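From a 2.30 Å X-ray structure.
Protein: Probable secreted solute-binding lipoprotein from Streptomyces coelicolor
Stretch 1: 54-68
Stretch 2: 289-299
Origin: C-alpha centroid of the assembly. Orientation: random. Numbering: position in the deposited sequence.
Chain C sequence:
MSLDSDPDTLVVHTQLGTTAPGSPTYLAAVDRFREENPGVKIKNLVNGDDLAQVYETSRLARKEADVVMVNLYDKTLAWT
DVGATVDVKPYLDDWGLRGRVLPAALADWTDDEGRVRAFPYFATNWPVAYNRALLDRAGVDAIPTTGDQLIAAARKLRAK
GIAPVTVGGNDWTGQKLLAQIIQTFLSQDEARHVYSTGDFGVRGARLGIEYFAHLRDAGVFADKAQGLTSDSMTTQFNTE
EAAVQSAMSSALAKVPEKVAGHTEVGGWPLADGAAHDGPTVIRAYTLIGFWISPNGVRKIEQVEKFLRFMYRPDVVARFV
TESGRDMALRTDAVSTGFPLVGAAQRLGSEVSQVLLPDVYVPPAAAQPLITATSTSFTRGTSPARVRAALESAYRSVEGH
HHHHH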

# COMPACT_ATOMS: atom_id res chain seq x y z
N VAL C 54 12.66 59.75 -18.75
CA VAL C 54 13.98 59.27 -18.33
C VAL C 54 14.15 57.81 -18.71
O VAL C 54 15.24 57.40 -19.10
N TYR C 55 13.09 57.03 -18.59
CA TYR C 55 13.17 55.62 -18.95
C TYR C 55 13.41 55.45 -20.46
O TYR C 55 14.20 54.61 -20.87
N GLU C 56 12.73 56.24 -21.28
CA GLU C 56 12.89 56.14 -22.73
C GLU C 56 14.32 56.51 -23.15
O GLU C 56 14.90 55.90 -24.05
N THR C 57 14.89 57.50 -22.48
CA THR C 57 16.26 57.89 -22.80
C THR C 57 17.20 56.74 -22.43
O THR C 57 18.20 56.51 -23.11
N SER C 58 16.88 56.02 -21.36
CA SER C 58 17.71 54.88 -20.94
C SER C 58 17.53 53.70 -21.87
O SER C 58 18.46 52.95 -22.12
N ARG C 59 16.30 53.52 -22.37
CA ARG C 59 15.98 52.41 -23.26
C ARG C 59 16.73 52.54 -24.59
O ARG C 59 17.24 51.57 -25.13
N LEU C 60 16.80 53.76 -25.11
CA LEU C 60 17.48 54.04 -26.36
C LEU C 60 19.00 53.88 -26.22
O LEU C 60 19.69 53.63 -27.21
N ALA C 61 19.51 54.03 -25.01
CA ALA C 61 20.94 53.88 -24.77
C ALA C 61 21.23 52.44 -24.38
O ALA C 61 22.36 52.09 -24.03
N ARG C 62 20.20 51.60 -24.44
CA ARG C 62 20.32 50.18 -24.10
C ARG C 62 20.87 49.93 -22.70
O ARG C 62 21.75 49.09 -22.51
N LYS C 63 20.35 50.67 -21.72
CA LYS C 63 20.78 50.50 -20.34
C LYS C 63 19.64 50.84 -19.37
O LYS C 63 19.88 51.34 -18.28
N GLU C 64 18.41 50.56 -19.79
CA GLU C 64 17.23 50.84 -18.97
C GLU C 64 17.08 49.85 -17.82
O GLU C 64 17.57 48.73 -17.88
N ALA C 65 16.38 50.29 -16.78
CA ALA C 65 16.13 49.46 -15.61
C ALA C 65 15.47 48.15 -16.03
O ALA C 65 14.91 48.05 -17.12
N ASP C 66 15.54 47.14 -15.16
CA ASP C 66 14.95 45.83 -15.44
C ASP C 66 13.44 45.80 -15.20
O ASP C 66 12.71 45.06 -15.87
N VAL C 67 12.99 46.60 -14.25
CA VAL C 67 11.58 46.67 -13.89
C VAL C 67 11.21 48.13 -13.71
O VAL C 67 11.97 48.92 -13.13
N VAL C 68 10.03 48.49 -14.20
CA VAL C 68 9.56 49.87 -14.09
C VAL C 68 8.28 49.93 -13.27
O VAL C 68 7.44 49.05 -13.34
N GLY C 289 1.98 50.33 -11.77
CA GLY C 289 2.01 48.91 -12.06
C GLY C 289 3.45 48.50 -12.34
O GLY C 289 4.31 49.38 -12.50
N PHE C 290 3.71 47.19 -12.41
CA PHE C 290 5.06 46.67 -12.66
C PHE C 290 5.28 46.36 -14.15
O PHE C 290 4.58 45.52 -14.73
N TRP C 291 6.27 47.01 -14.77
CA TRP C 291 6.56 46.76 -16.18
C TRP C 291 7.90 46.06 -16.30
O TRP C 291 8.80 46.29 -15.48
N ILE C 292 8.05 45.20 -17.30
CA ILE C 292 9.32 44.51 -17.49
C ILE C 292 9.98 44.95 -18.79
O ILE C 292 9.37 44.91 -19.85
N SER C 293 11.24 45.36 -18.70
CA SER C 293 11.97 45.81 -19.88
C SER C 293 12.70 44.67 -20.55
O SER C 293 12.82 43.58 -19.99
N PRO C 294 13.19 44.89 -21.78
CA PRO C 294 13.93 43.80 -22.44
C PRO C 294 15.15 43.42 -21.60
O PRO C 294 15.52 42.25 -21.53
N ASN C 295 15.76 44.41 -20.95
CA ASN C 295 16.92 44.15 -20.09
C ASN C 295 16.46 43.26 -18.94
O ASN C 295 17.17 42.34 -18.52
N GLY C 296 15.26 43.56 -18.43
CA GLY C 296 14.69 42.81 -17.33
C GLY C 296 14.43 41.37 -17.74
O GLY C 296 14.57 40.47 -16.92
N VAL C 297 14.06 41.17 -19.00
CA VAL C 297 13.81 39.83 -19.52
C VAL C 297 15.09 39.01 -19.42
O VAL C 297 15.05 37.81 -19.17
N ARG C 298 16.23 39.67 -19.61
CA ARG C 298 17.51 38.99 -19.52
C ARG C 298 17.70 38.46 -18.11
O ARG C 298 18.28 37.40 -17.91
N LYS C 299 17.21 39.22 -17.14
CA LYS C 299 17.30 38.85 -15.73
C LYS C 299 15.93 38.39 -15.25
O LYS C 299 15.55 38.66 -14.11

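Asp66 covers the most surface in this contact, followed by Asn295 and Val68. The two stretches lie far apart in sequence and bury 659 Å² between them.

Asp66 sits just before the strand at 67-68. Its CA-to-CB bond points sideways, but chi1 in the m well brings the carboxylate nearer to stretch 2. There OD2 forms a salt bridge with Lys299 NZ at 3.0 Å. Lys299 points toward stretch 1. Its chi1 is m and the rest of the chain is extended, all t, so the amine reaches the acid. Both OD2 and NZ also bond elsewhere in the structure. The backbone of Asp66 is equally engaged. Its O accepts from Ser293 N at 3.2 Å, nearly straight, and Gly296 CA approaches the same O at 3.3 Å in a CA-H...O contact. Glycine permits this closeness: an ideal CB on Gly296 would lie 2.0 Å from Asp66 O, a clash.

Ser293 points toward stretch 1 with chi1 p. Its OG donates to Ala65 O at 2.5 Å, a short bond. The same OG accepts from Gly296 N at 3.0 Å, so it caps the helix that starts at Pro294 while tying it to the loop. Tyr55, chi1 t, also points toward stretch 2. Its OH lies 3.1 Å from Ser293 CB, which sits at the edge of the ring.

Asn295 points toward the loop at 62-66, with chi1 off the wells at -91°. Its side-chain amide is probably turned over in the model, so its polar partners are left open. Its backbone is clearer: Asn295 N gives a weak bond to Glu64 OE1 at 3.4 Å. Glu64 starts sideways, but chi1 p and chi2 m carry its end nearer. Its CG packs 3.7 Å from Ser293 CB. Beside it, Arg59 uses chi1 t and chi2 p to bring its guanidinium over Pro294, with NH2 3.6 Å from Pro294 CG against one face.

Val68 pairs with Trp291 in an antiparallel sheet. Val68 N to Trp291 O and Trp291 N to Val68 O are both 2.8 Å. Their side chains share one face, with Val68 CB 3.9 Å from Trp291 CB. Val68 is t and Trp291 is m. Val67, also t, shares the other face with Ile292. Val67 CG1 meets the edge of the Phe290 ring, 4.1 Å from Phe290 CD1.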

# COMPACT_ATOMS: atom_id res chain seq x y z
CB VAL C 54 14.17 59.40 -16.82
CG1 VAL C 54 15.55 58.86 -16.41
CG2 VAL C 54 14.02 60.85 -16.41
CB TYR C 55 11.91 54.87 -18.55
CG TYR C 55 11.89 53.44 -19.05
CD1 TYR C 55 12.63 52.45 -18.41
CD2 TYR C 55 11.16 53.10 -20.18
CE1 TYR C 55 12.65 51.15 -18.90
CE2 TYR C 55 11.17 51.80 -20.68
CZ TYR C 55 11.92 50.83 -20.03
OH TYR C 55 11.93 49.55 -20.53
CB GLU C 56 11.85 57.00 -23.45
CG GLU C 56 10.44 56.50 -23.19
CD GLU C 56 9.36 57.33 -23.85
OE1 GLU C 56 9.70 58.32 -24.52
OE2 GLU C 56 8.17 56.97 -23.70
CB THR C 57 16.67 59.14 -22.03
OG1 THR C 57 15.72 60.18 -22.26
CG2 THR C 57 18.05 59.60 -22.48
CB SER C 58 17.35 54.44 -19.52
OG SER C 58 17.95 55.28 -18.55
CB ARG C 59 14.47 52.39 -23.49
CG ARG C 59 13.97 51.38 -24.49
CD ARG C 59 14.20 49.94 -24.07
NE ARG C 59 13.69 49.05 -25.10
CZ ARG C 59 14.42 48.17 -25.78
NH1 ARG C 59 15.72 48.04 -25.52
NH2 ARG C 59 13.86 47.45 -26.74
CB LEU C 60 17.14 55.46 -26.82
CG LEU C 60 15.68 55.60 -27.28
CD1 LEU C 60 15.22 57.04 -27.16
CD2 LEU C 60 15.58 55.09 -28.72
CB ALA C 61 21.39 54.82 -23.66
CB ARG C 62 21.18 49.47 -25.14
CG ARG C 62 20.61 49.53 -26.55
CD ARG C 62 21.51 48.80 -27.53
NE ARG C 62 21.05 48.97 -28.90
CZ ARG C 62 19.87 48.54 -29.34
NH1 ARG C 62 19.05 47.90 -28.52
NH2 ARG C 62 19.52 48.75 -30.60
CB LYS C 63 22.02 51.35 -20.05
CG LYS C 63 21.82 52.86 -20.17
CD LYS C 63 23.15 53.61 -19.96
CE LYS C 63 22.98 55.13 -19.96
NZ LYS C 63 22.12 55.62 -18.83
CB GLU C 64 15.96 50.83 -19.83
CG GLU C 64 15.47 49.45 -20.25
CD GLU C 64 16.31 48.82 -21.36
OE1 GLU C 64 15.98 47.70 -21.81
OE2 GLU C 64 17.29 49.46 -21.78
CB ALA C 65 15.24 50.21 -14.62
CB ASP C 66 15.62 44.77 -14.54
CG ASP C 66 17.12 44.79 -14.65
OD1 ASP C 66 17.64 44.58 -15.77
OD2 ASP C 66 17.79 45.02 -13.61
CB VAL C 67 11.29 45.93 -12.56
CG1 VAL C 67 9.85 46.14 -12.16
CG2 VAL C 67 11.60 44.45 -12.70
CB VAL C 68 9.29 50.48 -15.48
CG1 VAL C 68 9.00 51.96 -15.35
CG2 VAL C 68 10.48 50.23 -16.40
CB PHE C 290 5.30 45.38 -11.85
CG PHE C 290 5.37 45.59 -10.36
CD1 PHE C 290 6.53 46.07 -9.76
CD2 PHE C 290 4.28 45.27 -9.54
CE1 PHE C 290 6.61 46.24 -8.36
CE2 PHE C 290 4.36 45.44 -8.15
CZ PHE C 290 5.52 45.93 -7.57
CB TRP C 291 6.61 48.08 -16.97
CG TRP C 291 5.38 48.93 -16.86
CD1 TRP C 291 4.87 49.49 -15.72
CD2 TRP C 291 4.54 49.38 -17.94
NE1 TRP C 291 3.77 50.26 -16.03
CE2 TRP C 291 3.55 50.21 -17.38
CE3 TRP C 291 4.54 49.15 -19.32
CZ2 TRP C 291 2.56 50.83 -18.16
CZ3 TRP C 291 3.56 49.76 -20.10
CH2 TRP C 291 2.59 50.59 -19.51
CB ILE C 292 9.15 42.98 -17.51
CG1 ILE C 292 8.55 42.51 -16.18
CG2 ILE C 292 10.50 42.30 -17.75
CD1 ILE C 292 8.50 41.01 -16.03
CB SER C 293 12.98 46.87 -19.50
OG SER C 293 14.00 46.28 -18.71
CB PRO C 294 14.29 44.41 -23.79
CG PRO C 294 13.04 45.22 -24.10
CD PRO C 294 12.77 45.91 -22.76
CB ASN C 295 17.46 45.45 -19.51
CG ASN C 295 18.53 46.08 -20.37
OD1 ASN C 295 19.04 47.15 -20.04
ND2 ASN C 295 18.88 45.43 -21.48
CB VAL C 297 13.35 39.87 -21.01
CG1 VAL C 297 13.56 38.50 -21.65
CG2 VAL C 297 11.88 40.27 -21.10
CB ARG C 298 18.65 39.94 -19.88
CG ARG C 298 20.00 39.25 -20.06
CD ARG C 298 21.14 40.23 -20.32
NE ARG C 298 21.32 41.17 -19.22
CZ ARG C 298 20.76 42.38 -19.15
NH1 ARG C 298 19.99 42.81 -20.14
NH2 ARG C 298 20.98 43.15 -18.10
CB LYS C 299 17.71 40.06 -14.87
CG LYS C 299 18.95 40.81 -15.31
CD LYS C 299 19.22 41.98 -14.38
CE LYS C 299 20.40 42.80 -14.86
NZ LYS C 299 20.60 44.03 -14.05